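Local coordinates for ferritin light chain (Trichoplusia ni, PDB 1Z6O), which forms, with the heavy chain, the secreted ferritin shell that stores iron in soluble form, and probably facilitates nucleation of the ferrihydrite core, at the interface of chains A and C and the interface of chains A and B. Coordinates in Å, arbitrary orientation; residue numbers count along the deposited sequence, not the author numbering. Chains: chain A/B, Ferritin light chain; chain C, Ferritin heavy chain.

Contact 1: the interface of chains A and C. Residues chain A 202, 206, 210; chain C 181, 185, 190.
C:Lys185 of the heavy chain reaches across to A:Glu206 and A:Tyr202 of the light chain, joining helix 175-186 of one subunit to helix 197-211 of the other in the ferritin shell. C:Lys185 CB lies 4.1 Å from the phenol oxygen A:Tyr202 OH, at the outer limit of contact. CG then meets that phenol oxygen more closely, with C:Lys185 CG 3.4 Å from A:Tyr202 OH. A bend at chi2 (-79°) turns the rest of the chain toward the carboxylate of A:Glu206, past which it runs in the opposite direction. CD and CE lie alongside this group, and C:Lys185 CE is 3.4 Å from A:Glu206 OE1. The ammonium tip bonds the same oxygen, C:Lys185 NZ to A:Glu206 OE1 at 3.0 Å, on the anti side and 28° out of the carboxylate plane. From its own chain, C:Asp190 OD1 takes a second bond from C:Lys185 NZ at 2.7 Å, from above its carboxylate plane. One ammonium thus bridges two carboxylates, whose mutual repulsion it probably offsets. A:Lys210 comes tip to tip with the aspartate, A:Lys210 NZ lying 3.4 Å from C:Asp190 OD1 in a longer salt bridge. C:Lys185 NZ and A:Lys210 NZ stand 3.4 Å apart, a repulsion that the shared aspartate oxygen may offset. One face of the A:Tyr202 ring carries A:Glu206 CG near its rim, while A:Tyr202 CE2 touches the branch methyl C:Ile181 CG2 at 3.7 Å.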
# COMPACT_ATOMS: atom_id res chain seq x y z
N TYR A 202 12.01 6.97 48.58
CA TYR A 202 11.82 7.71 47.34
C TYR A 202 12.05 6.78 46.14
O TYR A 202 11.25 6.72 45.21
CB TYR A 202 12.81 8.88 47.31
CG TYR A 202 12.90 9.60 45.97
CD1 TYR A 202 11.78 10.23 45.42
CD2 TYR A 202 14.10 9.66 45.28
CE1 TYR A 202 11.87 10.92 44.20
CE2 TYR A 202 14.20 10.35 44.06
CZ TYR A 202 13.08 10.97 43.53
OH TYR A 202 13.19 11.66 42.35
N GLU A 206 9.30 5.35 43.32
CA GLU A 206 9.49 5.50 41.87
C GLU A 206 9.36 4.13 41.21
O GLU A 206 8.81 3.99 40.11
CB GLU A 206 10.87 6.10 41.58
CG GLU A 206 11.01 7.57 42.02
CD GLU A 206 10.15 8.51 41.18
OE1 GLU A 206 10.22 8.42 39.93
OE2 GLU A 206 9.41 9.34 41.75
N LYS A 210 6.50 2.53 38.25
CA LYS A 210 6.82 1.81 37.02
C LYS A 210 6.27 0.40 36.96
O LYS A 210 6.11 -0.15 35.88
CB LYS A 210 8.34 1.69 36.84
CG LYS A 210 9.09 2.97 36.64
CD LYS A 210 10.55 2.66 36.31
CE LYS A 210 11.34 3.93 36.09
NZ LYS A 210 11.44 4.73 37.35
N ILE C 181 19.54 12.83 41.68
CA ILE C 181 18.54 11.94 41.11
C ILE C 181 17.24 12.69 40.79
O ILE C 181 16.66 12.52 39.72
CB ILE C 181 18.23 10.78 42.09
CG1 ILE C 181 19.46 9.86 42.19
CG2 ILE C 181 16.99 9.98 41.61
CD1 ILE C 181 19.35 8.81 43.31
N LYS C 185 15.31 13.24 37.17
CA LYS C 185 13.90 12.87 37.00
C LYS C 185 13.14 14.05 36.38
O LYS C 185 12.20 13.85 35.61
CB LYS C 185 13.25 12.52 38.34
CG LYS C 185 13.77 11.27 39.01
CD LYS C 185 13.18 10.04 38.39
CE LYS C 185 13.52 8.80 39.21
NZ LYS C 185 12.77 7.63 38.64
N ASP C 190 15.56 8.34 34.26
CA ASP C 190 15.60 7.46 35.42
C ASP C 190 17.01 6.90 35.39
O ASP C 190 17.37 6.18 34.46
CB ASP C 190 14.62 6.29 35.28
CG ASP C 190 13.19 6.75 35.12
OD1 ASP C 190 12.73 7.58 35.93
OD2 ASP C 190 12.52 6.26 34.19

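Contact 2: the interface of chains A and B. Residues chain A 148, 155, 157; chain B 141, 144-145, 148-149, 168.
A:His155 inserts its imidazole among B:His144, B:Arg145 and B:Arg149 of a second light chain, at a contact between like subunits of the ferritin cage. It loses 104 Å² of surface to the partner. With CG anti to the backbone N (chi1 -172°), the A:His155 ring extends toward B:His144 and is gripped through both nitrogens. A:His155 NE2 and B:His144 ND1 share a hydrogen bond of 2.8 Å, 161° at the hydrogen; the structure alone does not show which nitrogen donates. The two side chains cross at about a right angle, with B:His144 CG at the edge of the A:His155 ring and in its plane. On the other nitrogen, B:Arg149 NH1 donates to A:His155 ND1 at 3.2 Å. The acceptor lies in the guanidinium plane, but the donor is tilted 18° from the imidazole plane. B:Arg145 slides past the imidazole in the opposite direction, its CB and CG over one face. Further out, its guanidinium lies against a face of that of B:Arg149, whose opposite face meets the backbone carbonyl carbon of A:Thr148.

A:Pro157, at the start of helix 157-190, fits between two aromatic rings. A:Pro157 CB sits over the centre of the B:His144 imidazole, 3.4 Å from its centroid, and A:Pro157 CD over the B:Phe141 ring, 3.7 Å from its centroid. The B:His144 ring is thus held at ND1 by the bond to A:His155 and on one face by the proline. A:Pro157 CG also touches the terminal methyl B:Ile168 CD1 at 3.7 Å.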
# COMPACT_ATOMS: atom_id res chain seq x y z
N THR A 148 -18.06 -27.19 48.86
CA THR A 148 -17.69 -28.52 48.40
C THR A 148 -17.24 -29.49 49.46
O THR A 148 -16.78 -30.58 49.12
CB THR A 148 -16.52 -28.41 47.38
OG1 THR A 148 -15.40 -27.77 48.03
CG2 THR A 148 -16.91 -27.58 46.18
N HIS A 155 -23.28 -29.51 47.55
CA HIS A 155 -22.10 -29.69 46.71
C HIS A 155 -22.33 -28.75 45.53
O HIS A 155 -23.16 -29.02 44.67
CB HIS A 155 -21.94 -31.12 46.20
CG HIS A 155 -20.64 -31.35 45.49
ND1 HIS A 155 -19.42 -31.26 46.14
CD2 HIS A 155 -20.36 -31.60 44.19
CE1 HIS A 155 -18.45 -31.44 45.26
NE2 HIS A 155 -18.99 -31.65 44.07
N PRO A 157 -20.06 -27.15 42.78
CA PRO A 157 -18.79 -26.92 42.08
C PRO A 157 -18.82 -25.71 41.16
O PRO A 157 -17.77 -25.28 40.69
CB PRO A 157 -18.54 -28.24 41.35
CG PRO A 157 -19.93 -28.75 41.07
CD PRO A 157 -20.71 -28.40 42.33
N PHE B 141 -23.19 -31.91 38.55
CA PHE B 141 -22.86 -31.77 39.98
C PHE B 141 -22.72 -33.16 40.62
O PHE B 141 -21.84 -33.40 41.44
CB PHE B 141 -23.98 -31.02 40.73
CG PHE B 141 -23.92 -29.51 40.62
CD1 PHE B 141 -23.14 -28.88 39.64
CD2 PHE B 141 -24.65 -28.72 41.50
CE1 PHE B 141 -23.09 -27.47 39.54
CE2 PHE B 141 -24.61 -27.31 41.42
CZ PHE B 141 -23.83 -26.69 40.43
N HIS B 144 -19.51 -34.89 39.48
CA HIS B 144 -18.40 -34.17 40.13
C HIS B 144 -18.26 -34.66 41.58
O HIS B 144 -17.15 -34.92 42.06
CB HIS B 144 -18.70 -32.67 40.07
CG HIS B 144 -17.58 -31.80 40.57
ND1 HIS B 144 -17.29 -31.65 41.91
CD2 HIS B 144 -16.70 -31.01 39.89
CE1 HIS B 144 -16.28 -30.80 42.04
NE2 HIS B 144 -15.91 -30.40 40.83
N ARG B 145 -19.38 -34.77 42.28
CA ARG B 145 -19.37 -35.24 43.67
C ARG B 145 -18.91 -36.71 43.75
O ARG B 145 -18.18 -37.11 44.67
CB ARG B 145 -20.78 -35.10 44.28
CG ARG B 145 -20.79 -35.36 45.77
CD ARG B 145 -22.16 -35.14 46.41
NE ARG B 145 -22.02 -35.42 47.84
CZ ARG B 145 -22.66 -34.78 48.80
NH1 ARG B 145 -23.52 -33.80 48.51
NH2 ARG B 145 -22.41 -35.10 50.07
N THR B 148 -15.03 -36.76 43.47
CA THR B 148 -14.16 -36.15 44.45
C THR B 148 -14.65 -36.16 45.88
O THR B 148 -14.04 -35.54 46.74
CB THR B 148 -13.94 -34.65 44.09
OG1 THR B 148 -15.22 -33.98 44.06
CG2 THR B 148 -13.29 -34.51 42.73
N ARG B 149 -15.73 -36.87 46.16
CA ARG B 149 -16.25 -36.79 47.51
C ARG B 149 -17.01 -38.00 48.02
O ARG B 149 -16.89 -38.36 49.18
CB ARG B 149 -17.14 -35.55 47.55
CG ARG B 149 -17.58 -35.09 48.88
CD ARG B 149 -18.27 -33.73 48.75
NE ARG B 149 -18.87 -33.39 50.02
CZ ARG B 149 -19.75 -32.42 50.21
NH1 ARG B 149 -20.14 -31.65 49.19
NH2 ARG B 149 -20.22 -32.22 51.43
N ILE B 168 -19.99 -27.10 33.72
CA ILE B 168 -20.46 -26.33 34.86
C ILE B 168 -20.50 -24.81 34.73
O ILE B 168 -21.51 -24.19 35.06
CB ILE B 168 -19.68 -26.80 36.11
CG1 ILE B 168 -20.11 -28.24 36.44
CG2 ILE B 168 -19.91 -25.86 37.31
CD1 ILE B 168 -19.24 -28.96 37.49

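About 51 Å separates the C-alpha centres of contact 1 and contact 2, and they have no residue in common. Chain A takes part in both: helix 197-211 serves contact 1, whereas the end of helix 122-148, the following loop and the start of helix 157-190 serve contact 2. One light chain thus meets a heavy chain at one place and another light chain at a distant one. Contact 1 is dominated by charged side chains, contact 2 by imidazole hydrogen bonds and proline-aromatic packing. Repeated through the assembly of twelve light and twelve heavy chains, the two contacts help to link subunits into a closed shell.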